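Local coordinates for protein 2-oxoglutarate-dependent dioxygenase tropC (Talaromyces stipitatus, PDB 6XJJ) that uses iron and 2-oxoglutarate to carry out an oxidation step in the biosynthesis of fungal tropolones, at residues 261-266 with 298-303. Sequence-based numbering, arbitrary orientation.
Sequences LEVWYP and RSARHR. With FE (Fe (III) ion), chain B.
E262 and R303 form an antiparallel hydrogen-bonded pair. E262 N donates to R303 O at 3.0 Å, and R303 N returns the bond to E262 O at 3.1 Å. A third backbone bond runs from W264 N to R301 O (2.9 Å). V263 and H302 are the non-hydrogen-bonded pair between them. Strand 261-265 lies between 302-304 and 270-273 in the minor sheet of the double-stranded beta-helix fold of this family.

The charged contacts lie on the face that carries E262 and R303. R303 NE meets E262 OE2 at 3.0 Å, from above the carboxylate plane. R303 NH2 adds a weak bond to the same oxygen. R303 reaches it with a chain extended from CG to NE, and it also makes a cation-pi contact with W271. Further along, R301 bends at chi3 (50°) and sets its guanidinium over the five-membered ring of W264, CZ 4.1 Å from the ring centroid. R301 NE is salt-bridged to D242.

On the other face, V263 CG2 packs on H302 CB, and V263 CG1 on A300 CB (4.0 Å). H302 ND1 donates to A300 O at 3.0 Å, within the imidazole plane. H302 NE2 binds the iron at 2.5 Å, alongside H243 and D245, the facial triad. With ND1 donating to A300 O, NE2 carries the lone pair for the iron; the two bonds together probably hold the imidazole's rotation.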
loop_
_atom_site.group_PDB
_atom_site.type_symbol
_atom_site.label_atom_id
_atom_site.label_comp_id
_atom_site.label_asym_id
_atom_site.label_seq_id
_atom_site.Cartn_x
_atom_site.Cartn_y
_atom_site.Cartn_z
ATOM N N LEU A 261 4.446 -10.121 7.935
ATOM C CA LEU A 261 3.612 -8.976 8.266
ATOM C C LEU A 261 2.759 -9.274 9.495
ATOM O O LEU A 261 2.054 -10.288 9.546
ATOM C CB LEU A 261 2.721 -8.615 7.081
ATOM C CG LEU A 261 1.791 -7.410 7.252
ATOM C CD1 LEU A 261 2.602 -6.135 7.412
ATOM C CD2 LEU A 261 0.832 -7.292 6.075
ATOM N N GLU A 262 2.820 -8.384 10.485
ATOM C CA GLU A 262 2.019 -8.513 11.692
ATOM C C GLU A 262 1.548 -7.136 12.146
ATOM O O GLU A 262 2.171 -6.112 11.855
ATOM C CB GLU A 262 2.797 -9.230 12.807
ATOM C CG GLU A 262 4.127 -8.593 13.187
ATOM C CD GLU A 262 4.894 -9.429 14.199
ATOM O OE1 GLU A 262 4.277 -10.318 14.825
ATOM O OE2 GLU A 262 6.107 -9.197 14.373
ATOM N N VAL A 263 0.436 -7.136 12.881
ATOM C CA VAL A 263 -0.334 -5.934 13.183
ATOM C C VAL A 263 -0.583 -5.885 14.685
ATOM O O VAL A 263 -0.949 -6.898 15.290
ATOM C CB VAL A 263 -1.674 -5.916 12.411
ATOM C CG1 VAL A 263 -2.569 -4.755 12.845
ATOM C CG2 VAL A 263 -1.430 -5.855 10.899
ATOM N N TRP A 264 -0.402 -4.709 15.278
ATOM C CA TRP A 264 -0.591 -4.546 16.714
ATOM C C TRP A 264 -2.062 -4.284 17.024
ATOM O O TRP A 264 -2.654 -3.338 16.497
ATOM C CB TRP A 264 0.273 -3.399 17.244
ATOM C CG TRP A 264 0.042 -3.114 18.712
ATOM C CD1 TRP A 264 -0.710 -2.101 19.242
ATOM C CD2 TRP A 264 0.566 -3.846 19.830
ATOM N NE1 TRP A 264 -0.687 -2.157 20.612
ATOM C CE2 TRP A 264 0.090 -3.218 21.000
ATOM C CE3 TRP A 264 1.392 -4.967 19.957
ATOM C CZ2 TRP A 264 0.408 -3.677 22.276
ATOM C CZ3 TRP A 264 1.707 -5.419 21.228
ATOM C CH2 TRP A 264 1.215 -4.774 22.370
ATOM N N TYR A 265 -2.636 -5.110 17.900
ATOM C CA TYR A 265 -4.039 -4.995 18.307
ATOM C C TYR A 265 -4.105 -4.642 19.789
ATOM O O TYR A 265 -3.850 -5.506 20.648
ATOM C CB TYR A 265 -4.778 -6.302 18.010
ATOM C CG TYR A 265 -6.246 -6.331 18.371
ATOM C CD1 TYR A 265 -7.138 -5.442 17.789
ATOM C CD2 TYR A 265 -6.758 -7.318 19.202
ATOM C CE1 TYR A 265 -8.482 -5.476 18.091
ATOM C CE2 TYR A 265 -8.109 -7.370 19.502
ATOM C CZ TYR A 265 -8.968 -6.446 18.936
ATOM O OH TYR A 265 -10.311 -6.478 19.222
ATOM N N PRO A 266 -4.425 -3.399 20.142
ATOM C CA PRO A 266 -4.283 -2.953 21.539
ATOM C C PRO A 266 -5.109 -3.776 22.515
ATOM O O PRO A 266 -4.606 -4.142 23.589
ATOM C CB PRO A 266 -4.764 -1.496 21.489
ATOM C CG PRO A 266 -4.457 -1.064 20.112
ATOM C CD PRO A 266 -4.650 -2.263 19.231
ATOM N N ARG A 298 -9.488 2.900 11.921
ATOM C CA ARG A 298 -8.257 2.933 12.703
ATOM C C ARG A 298 -7.008 2.792 11.835
ATOM O O ARG A 298 -6.956 1.955 10.928
ATOM C CB ARG A 298 -8.248 1.814 13.749
ATOM C CG ARG A 298 -9.221 1.942 14.914
ATOM C CD ARG A 298 -8.870 0.854 15.952
ATOM N NE ARG A 298 -7.464 0.987 16.360
ATOM C CZ ARG A 298 -6.502 0.084 16.148
ATOM N NH1 ARG A 298 -5.264 0.346 16.526
ATOM N NH2 ARG A 298 -6.757 -1.096 15.600
ATOM N N SER A 299 -5.984 3.597 12.147
ATOM C CA SER A 299 -4.624 3.372 11.660
ATOM C C SER A 299 -3.859 2.584 12.719
ATOM O O SER A 299 -3.640 3.076 13.832
ATOM C CB SER A 299 -3.906 4.688 11.353
ATOM O OG SER A 299 -2.580 4.442 10.901
ATOM N N ALA A 300 -3.444 1.371 12.368
ATOM C CA ALA A 300 -2.863 0.427 13.308
ATOM C C ALA A 300 -1.377 0.247 13.030
ATOM O O ALA A 300 -0.948 0.206 11.873
ATOM C CB ALA A 300 -3.573 -0.931 13.236
ATOM N N ARG A 301 -0.595 0.146 14.097
ATOM C CA ARG A 301 0.818 -0.177 13.973
ATOM C C ARG A 301 1.014 -1.547 13.331
ATOM O O ARG A 301 0.212 -2.467 13.522
ATOM C CB ARG A 301 1.463 -0.109 15.361
ATOM C CG ARG A 301 1.737 1.332 15.805
ATOM C CD ARG A 301 1.978 1.526 17.297
ATOM N NE ARG A 301 2.975 0.630 17.884
ATOM C CZ ARG A 301 2.751 -0.182 18.920
ATOM N NH1 ARG A 301 1.580 -0.195 19.536
ATOM N NH2 ARG A 301 3.719 -0.962 19.371
ATOM N N HIS A 302 2.070 -1.663 12.529
ATOM C CA HIS A 302 2.391 -2.912 11.858
ATOM C C HIS A 302 3.863 -2.897 11.482
ATOM O O HIS A 302 4.515 -1.849 11.485
ATOM C CB HIS A 302 1.511 -3.141 10.617
ATOM C CG HIS A 302 1.588 -2.047 9.593
ATOM N ND1 HIS A 302 0.893 -0.862 9.716
ATOM C CD2 HIS A 302 2.271 -1.960 8.424
ATOM C CE1 HIS A 302 1.144 -0.094 8.670
ATOM N NE2 HIS A 302 1.980 -0.735 7.872
ATOM N N ARG A 303 4.376 -4.084 11.159
ATOM C CA ARG A 303 5.793 -4.275 10.866
ATOM C C ARG A 303 5.945 -5.597 10.125
ATOM O O ARG A 303 4.986 -6.359 9.967
ATOM C CB ARG A 303 6.619 -4.258 12.151
ATOM C CG ARG A 303 6.247 -5.377 13.103
ATOM C CD ARG A 303 7.023 -5.299 14.382
ATOM N NE ARG A 303 6.717 -6.416 15.270
ATOM C CZ ARG A 303 7.193 -6.538 16.502
ATOM N NH1 ARG A 303 7.995 -5.605 16.995
ATOM N NH2 ARG A 303 6.859 -7.583 17.246
HETATM FE FE FE B . 3.337 0.145 5.961
#